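Long-range contacts in probable glutamine synthetase (Pseudomonas aeruginosa, PDB 4HPP), which probably belongs to the glutamine synthetase family and holds a magnesium ion and a glutamic acid in its catalytic domain: residues A147-Q153 with F177-Y181; E131-L136 with R184-T189. One frame throughout, in Å; residues are numbered along the deposited sequence.

In the fold
Contacts 1 and 2 meet along one sheet of the catalytic domain, their centres about 10 Å apart, because strands 174-179 and 185-194 are antiparallel neighbours. Contact 2 pairs the second of these strands with strand 124-137; contact 1 lays the start of helix 150-155 and the loop before it against the end of the first. Two polar links join them, Tyr186 OH lying 2.6 Å from Ala152 O and Glu180 N 2.7 Å from Gln185 O, both probable hydrogen bonds, while the rings of Phe177 and Tyr186 pack together. Both reach the magnesium ion: Glu180 comes from contact 1, Glu133 and Glu187 from contact 2, and the bound glutamic acid completes the group of ligands.

Contact 1 (A147-Q153 with F177-Y181); sequences AFSLQAQ and FLPEY. With MG (magnesium ion), chain B; GLU (glutamic acid), chain D.
Pro179 packs its ring against the start of helix 150-155. Its CG rests 3.5 Å from Ser149 O, the carbonyl of the N-cap residue, and its CB meets Ala152 CB. The side chain of Gln153 crosses this proline at about a right angle, placing OE1 3.3 Å from Pro179 CD; the same amide stands at the edge of the Phe177 ring, the two planes perpendicular. Its NE2 is hydrogen-bonded to Ser25 of the second subunit.

At the other end Phe148 provides the aromatic packing. With CG beside the backbone N (chi1 -59°), the end of its ring comes back to residues 179-181, edge first toward Pro179 O and Glu180 OE2, although its CB points away from them. Glu180 OE2 lies 3.3 Å from Phe148 CE2, and CZ touches Tyr181 CB. Ala147 CB packs 3.6 Å from Tyr181 CD1.

Polar links are few. Phe148 N makes a weak hydrogen bond to Glu180 O, 3.4 Å long; the same N-H also points to a water, which in turn donates to Glu180 O.

The carboxylate of Glu180 has two tasks: OE2 accepts Tyr181 N through its anti lone pair, while OE1 binds the magnesium ion at 2.1 Å. With OE2 held by the backbone and bordered by the Phe148 edge, the rotation of this metal ligand is restricted.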
loop_
_atom_site.group_PDB
_atom_site.type_symbol
_atom_site.label_atom_id
_atom_site.label_comp_id
_atom_site.label_asym_id
_atom_site.label_seq_id
_atom_site.Cartn_x
_atom_site.Cartn_y
_atom_site.Cartn_z
ATOM N N ALA A 147 -16.133 27.339 14.876
ATOM C CA ALA A 147 -16.677 26.994 16.160
ATOM C C ALA A 147 -18.181 26.637 16.084
ATOM O O ALA A 147 -18.955 27.328 15.442
ATOM C CB ALA A 147 -16.479 28.141 17.106
ATOM N N PHE A 148 -18.569 25.552 16.747
ATOM C CA PHE A 148 -19.980 25.198 16.956
ATOM C C PHE A 148 -20.678 24.678 15.664
ATOM O O PHE A 148 -21.880 24.508 15.668
ATOM C CB PHE A 148 -20.765 26.417 17.514
ATOM C CG PHE A 148 -20.255 26.990 18.837
ATOM C CD1 PHE A 148 -20.362 28.356 19.091
ATOM C CD2 PHE A 148 -19.732 26.197 19.835
ATOM C CE1 PHE A 148 -19.918 28.911 20.294
ATOM C CE2 PHE A 148 -19.269 26.749 21.023
ATOM C CZ PHE A 148 -19.356 28.103 21.261
ATOM N N SER A 149 -19.924 24.494 14.570
ATOM C CA SER A 149 -20.479 24.418 13.235
ATOM C C SER A 149 -20.734 22.989 12.787
ATOM O O SER A 149 -20.039 22.052 13.243
ATOM C CB SER A 149 -19.627 25.219 12.198
ATOM O OG SER A 149 -18.350 24.645 11.982
ATOM N N LEU A 150 -21.742 22.825 11.913
ATOM C CA LEU A 150 -22.135 21.484 11.399
ATOM C C LEU A 150 -20.893 20.867 10.766
ATOM O O LEU A 150 -20.609 19.682 10.949
ATOM C CB LEU A 150 -23.311 21.525 10.357
ATOM C CG LEU A 150 -23.909 20.171 9.898
ATOM C CD1 LEU A 150 -24.239 19.257 11.074
ATOM C CD2 LEU A 150 -25.164 20.345 9.065
ATOM N N GLN A 151 -20.109 21.685 10.077
ATOM C CA GLN A 151 -18.937 21.143 9.443
ATOM C C GLN A 151 -17.976 20.578 10.430
ATOM O O GLN A 151 -17.338 19.528 10.136
ATOM C CB GLN A 151 -18.294 22.138 8.495
ATOM C CG GLN A 151 -18.993 22.225 7.145
ATOM C CD GLN A 151 -18.049 22.883 6.173
ATOM O OE1 GLN A 151 -17.795 24.054 6.304
ATOM N NE2 GLN A 151 -17.496 22.125 5.226
ATOM N N ALA A 152 -17.905 21.184 11.620
ATOM C CA ALA A 152 -16.925 20.685 12.620
ATOM C C ALA A 152 -17.413 19.382 13.179
ATOM O O ALA A 152 -16.605 18.501 13.460
ATOM C CB ALA A 152 -16.630 21.662 13.751
ATOM N N GLN A 153 -18.730 19.235 13.350
ATOM C CA GLN A 153 -19.246 17.946 13.779
ATOM C C GLN A 153 -18.998 16.889 12.662
ATOM O O GLN A 153 -18.509 15.792 12.942
ATOM C CB GLN A 153 -20.718 18.059 14.212
ATOM C CG GLN A 153 -21.326 16.701 14.516
ATOM C CD GLN A 153 -22.241 16.651 15.720
ATOM O OE1 GLN A 153 -22.348 17.602 16.531
ATOM N NE2 GLN A 153 -22.928 15.518 15.853
ATOM N N PHE A 177 -24.007 15.690 22.050
ATOM C CA PHE A 177 -22.631 15.736 21.532
ATOM C C PHE A 177 -22.568 16.953 20.660
ATOM O O PHE A 177 -23.486 17.213 19.900
ATOM C CB PHE A 177 -22.235 14.477 20.715
ATOM C CG PHE A 177 -20.849 14.557 20.112
ATOM C CD1 PHE A 177 -19.746 14.023 20.786
ATOM C CD2 PHE A 177 -20.641 15.180 18.886
ATOM C CE1 PHE A 177 -18.451 14.182 20.264
ATOM C CE2 PHE A 177 -19.355 15.305 18.350
ATOM C CZ PHE A 177 -18.268 14.788 19.036
ATOM N N LEU A 178 -21.516 17.737 20.780
ATOM C CA LEU A 178 -21.486 18.992 20.016
ATOM C C LEU A 178 -20.053 19.462 19.780
ATOM O O LEU A 178 -19.213 19.301 20.662
ATOM C CB LEU A 178 -22.305 20.053 20.776
ATOM C CG LEU A 178 -22.044 20.332 22.268
ATOM C CD1 LEU A 178 -21.314 21.661 22.465
ATOM C CD2 LEU A 178 -23.328 20.335 23.092
ATOM N N PRO A 179 -19.760 20.049 18.612
ATOM C CA PRO A 179 -18.446 20.778 18.495
ATOM C C PRO A 179 -18.520 22.020 19.355
ATOM O O PRO A 179 -19.599 22.613 19.463
ATOM C CB PRO A 179 -18.394 21.221 17.047
ATOM C CG PRO A 179 -19.856 21.310 16.656
ATOM C CD PRO A 179 -20.632 20.269 17.438
ATOM N N GLU A 180 -17.422 22.372 20.029
ATOM C CA GLU A 180 -17.402 23.530 20.936
ATOM C C GLU A 180 -16.576 24.710 20.339
ATOM O O GLU A 180 -16.243 24.742 19.137
ATOM C CB GLU A 180 -16.799 23.119 22.286
ATOM C CG GLU A 180 -17.800 22.946 23.410
ATOM C CD GLU A 180 -18.250 24.245 24.040
ATOM O OE1 GLU A 180 -19.094 24.196 24.954
ATOM O OE2 GLU A 180 -17.762 25.318 23.645
ATOM N N TYR A 181 -16.186 25.644 21.202
ATOM C CA TYR A 181 -15.644 26.926 20.730
ATOM C C TYR A 181 -14.246 26.764 20.113
ATOM O O TYR A 181 -13.996 27.294 19.046
ATOM C CB TYR A 181 -15.815 28.076 21.806
ATOM C CG TYR A 181 -15.339 29.420 21.365
ATOM C CD1 TYR A 181 -15.768 29.974 20.148
ATOM C CD2 TYR A 181 -14.436 30.153 22.149
ATOM C CE1 TYR A 181 -15.308 31.204 19.706
ATOM C CE2 TYR A 181 -13.954 31.389 21.726
ATOM C CZ TYR A 181 -14.380 31.906 20.512
ATOM O OH TYR A 181 -13.908 33.128 20.108
HETATM MG MG MG B . -19.462 23.844 27.036
HETATM N N GLU D . -14.495 26.018 27.612
HETATM C CA GLU D . -15.068 26.759 28.808
HETATM C C GLU D . -14.458 26.399 30.182
HETATM O O GLU D . -13.249 26.275 30.337
HETATM C CB GLU D . -16.578 26.569 28.867
HETATM C CG GLU D . -17.315 27.281 27.766
HETATM C CD GLU D . -18.758 26.902 27.723
HETATM O OE1 GLU D . -19.576 27.794 27.996
HETATM O OE2 GLU D . -19.070 25.720 27.437
HETATM O OXT GLU D . -15.155 26.206 31.185
HETATM O O HOH W 1 -16.087 23.422 16.889
#

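Contact 2 (E131-L136 with R184-T189); sequences EHEFSL and RQYEVT. With MG (magnesium ion), chain B; GLU (glutamic acid), chain D.
Strands 131-136 and 185-189 pair antiparallel in a sheet of the catalytic domain, and the strip they form carries two of the three glutamates that bind magnesium. Phe134 and Tyr186 are a hydrogen-bonded pair joined both ways, Phe134 N to Tyr186 O at 3.0 Å and Tyr186 N to Phe134 O at 2.8 Å. Leu136 N continues the pattern to Arg184 O, whereas Val188 N to His132 O is weak, and CA-H...O contacts fill the positions between.

On one face His132, Phe134 and Val188 pack on helices 159-169 and 196-216, while Tyr186, on the same face, lies against Pro179 and Phe177. Tyr186 CB sits over the Phe134 ring in a CH-pi contact, 4.2 Å from its centroid, and Val188 CG1 lies at the edge of the same ring. Phe134 is brought there by a chi1 of 63°, which wedges CG between the backbone N and the carbonyl carbon. A water joins His132 ND1, in the plane of its ring, to Val188 O.

The face of Glu133, Gln185 and Glu187 looks to the bound groups. Glu133 OE2 binds the magnesium ion at 2.2 Å. The bond from Glu187 OE2 is longer, 2.5 Å, and the two carboxylate planes stand 86° apart. Glu133 OE1 accepts the amino N of the bound glutamic acid (2.8 Å) and also Gly234 N, so both of its oxygens are engaged. Glu187 OE1 lies 3.1 Å from Glu131 OE2; these are two acceptors, not a hydrogen bond. The other oxygen, Glu131 OE1, has a weak hydrogen bond to His238 NE2.

Metal-binding glutamates on adjacent antiparallel strands, joined by Glu180 beyond strand 174-179, are characteristic of the glutamine synthetase catalytic domain.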
loop_
_atom_site.group_PDB
_atom_site.type_symbol
_atom_site.label_atom_id
_atom_site.label_comp_id
_atom_site.label_asym_id
_atom_site.label_seq_id
_atom_site.Cartn_x
_atom_site.Cartn_y
_atom_site.Cartn_z
ATOM N N GLU A 131 -20.080 17.834 32.858
ATOM C CA GLU A 131 -20.038 18.121 31.438
ATOM C C GLU A 131 -18.566 18.182 31.123
ATOM O O GLU A 131 -17.802 18.808 31.871
ATOM C CB GLU A 131 -20.677 19.475 31.101
ATOM C CG GLU A 131 -22.207 19.605 31.256
ATOM C CD GLU A 131 -22.739 20.979 30.762
ATOM O OE1 GLU A 131 -23.971 21.088 30.615
ATOM O OE2 GLU A 131 -21.952 21.948 30.490
ATOM N N HIS A 132 -18.177 17.545 30.017
ATOM C CA HIS A 132 -16.800 17.375 29.678
ATOM C C HIS A 132 -16.468 17.959 28.344
ATOM O O HIS A 132 -17.208 17.727 27.377
ATOM C CB HIS A 132 -16.463 15.914 29.687
ATOM C CG HIS A 132 -16.401 15.297 31.086
ATOM N ND1 HIS A 132 -17.351 14.428 31.549
ATOM C CD2 HIS A 132 -15.419 15.370 32.078
ATOM C CE1 HIS A 132 -17.004 14.004 32.782
ATOM N NE2 HIS A 132 -15.825 14.589 33.105
ATOM N N GLU A 133 -15.372 18.741 28.271
ATOM C CA GLU A 133 -14.907 19.231 26.997
ATOM C C GLU A 133 -13.511 18.635 26.704
ATOM O O GLU A 133 -12.719 18.366 27.624
ATOM C CB GLU A 133 -14.916 20.739 26.957
ATOM C CG GLU A 133 -16.301 21.377 26.879
ATOM C CD GLU A 133 -16.268 22.865 27.238
ATOM O OE1 GLU A 133 -15.214 23.353 27.753
ATOM O OE2 GLU A 133 -17.312 23.551 27.025
ATOM N N PHE A 134 -13.228 18.388 25.427
ATOM C CA PHE A 134 -11.966 17.789 25.044
ATOM C C PHE A 134 -11.554 18.176 23.615
ATOM O O PHE A 134 -12.387 18.658 22.788
ATOM C CB PHE A 134 -12.037 16.251 25.217
ATOM C CG PHE A 134 -13.074 15.566 24.309
ATOM C CD1 PHE A 134 -14.415 15.403 24.732
ATOM C CD2 PHE A 134 -12.697 15.036 23.068
ATOM C CE1 PHE A 134 -15.330 14.796 23.931
ATOM C CE2 PHE A 134 -13.631 14.408 22.272
ATOM C CZ PHE A 134 -14.941 14.306 22.684
ATOM N N SER A 135 -10.294 17.923 23.320
ATOM C CA SER A 135 -9.725 18.138 22.006
ATOM C C SER A 135 -9.718 16.805 21.387
ATOM O O SER A 135 -9.368 15.821 22.064
ATOM C CB SER A 135 -8.224 18.537 22.095
ATOM O OG SER A 135 -8.025 19.877 22.540
ATOM N N LEU A 136 -10.069 16.763 20.101
ATOM C CA LEU A 136 -9.951 15.572 19.262
ATOM C C LEU A 136 -8.866 15.802 18.238
ATOM O O LEU A 136 -9.041 16.608 17.325
ATOM C CB LEU A 136 -11.282 15.223 18.565
ATOM C CG LEU A 136 -11.325 13.861 17.866
ATOM C CD1 LEU A 136 -11.107 12.757 18.869
ATOM C CD2 LEU A 136 -12.630 13.598 17.137
ATOM N N ARG A 184 -11.027 21.818 17.070
ATOM C CA ARG A 184 -11.024 20.378 17.482
ATOM C C ARG A 184 -11.650 20.179 18.866
ATOM O O ARG A 184 -11.447 19.128 19.498
ATOM C CB ARG A 184 -9.584 19.830 17.482
ATOM C CG ARG A 184 -8.728 20.289 16.301
ATOM C CD ARG A 184 -9.236 19.601 15.040
ATOM N NE ARG A 184 -8.395 19.783 13.869
ATOM C CZ ARG A 184 -8.739 19.395 12.634
ATOM N NH1 ARG A 184 -9.922 18.781 12.425
ATOM N NH2 ARG A 184 -7.900 19.636 11.598
ATOM N N GLN A 185 -12.356 21.194 19.397
ATOM C CA GLN A 185 -12.988 20.974 20.651
ATOM C C GLN A 185 -14.391 20.371 20.463
ATOM O O GLN A 185 -15.188 20.852 19.607
ATOM C CB GLN A 185 -13.079 22.258 21.416
ATOM C CG GLN A 185 -13.347 22.018 22.888
ATOM C CD GLN A 185 -13.473 23.280 23.709
ATOM O OE1 GLN A 185 -13.931 24.328 23.220
ATOM N NE2 GLN A 185 -13.105 23.181 24.989
ATOM N N TYR A 186 -14.675 19.349 21.277
ATOM C CA TYR A 186 -16.012 18.737 21.386
ATOM C C TYR A 186 -16.473 18.604 22.834
ATOM O O TYR A 186 -15.686 18.689 23.760
ATOM C CB TYR A 186 -16.026 17.371 20.734
ATOM C CG TYR A 186 -15.649 17.510 19.283
ATOM C CD1 TYR A 186 -16.648 17.708 18.322
ATOM C CD2 TYR A 186 -14.288 17.554 18.877
ATOM C CE1 TYR A 186 -16.347 17.885 17.011
ATOM C CE2 TYR A 186 -13.984 17.710 17.539
ATOM C CZ TYR A 186 -15.028 17.879 16.614
ATOM O OH TYR A 186 -14.797 18.058 15.271
ATOM N N GLU A 187 -17.778 18.465 23.008
ATOM C CA GLU A 187 -18.363 18.277 24.311
ATOM C C GLU A 187 -19.409 17.168 24.251
ATOM O O GLU A 187 -20.254 17.113 23.351
ATOM C CB GLU A 187 -18.982 19.565 24.811
ATOM C CG GLU A 187 -19.392 19.495 26.286
ATOM C CD GLU A 187 -20.164 20.727 26.781
ATOM O OE1 GLU A 187 -20.609 20.741 27.948
ATOM O OE2 GLU A 187 -20.317 21.697 26.030
ATOM N N VAL A 188 -19.321 16.272 25.212
ATOM C CA VAL A 188 -20.377 15.314 25.409
ATOM C C VAL A 188 -20.961 15.442 26.840
ATOM O O VAL A 188 -20.226 15.663 27.808
ATOM C CB VAL A 188 -19.938 13.895 25.040
ATOM C CG1 VAL A 188 -18.696 13.472 25.824
ATOM C CG2 VAL A 188 -21.094 12.921 25.260
ATOM N N THR A 189 -22.289 15.383 26.936
ATOM C CA THR A 189 -22.982 15.533 28.196
ATOM C C THR A 189 -23.834 14.268 28.350
ATOM O O THR A 189 -24.204 13.572 27.364
ATOM C CB THR A 189 -23.896 16.783 28.242
ATOM O OG1 THR A 189 -24.824 16.700 27.182
ATOM C CG2 THR A 189 -23.183 18.101 28.062
HETATM MG MG MG B . -19.462 23.844 27.036
HETATM N N GLU D . -14.495 26.018 27.612
HETATM C CA GLU D . -15.068 26.759 28.808
HETATM C C GLU D . -14.458 26.399 30.182
HETATM O O GLU D . -13.249 26.275 30.337
HETATM C CB GLU D . -16.578 26.569 28.867
HETATM C CG GLU D . -17.315 27.281 27.766
HETATM C CD GLU D . -18.758 26.902 27.723
HETATM O OE1 GLU D . -19.576 27.794 27.996
HETATM O OE2 GLU D . -19.070 25.720 27.437
HETATM O OXT GLU D . -15.155 26.206 31.185
HETATM O O HOH W 2 -19.492 14.709 30.125
#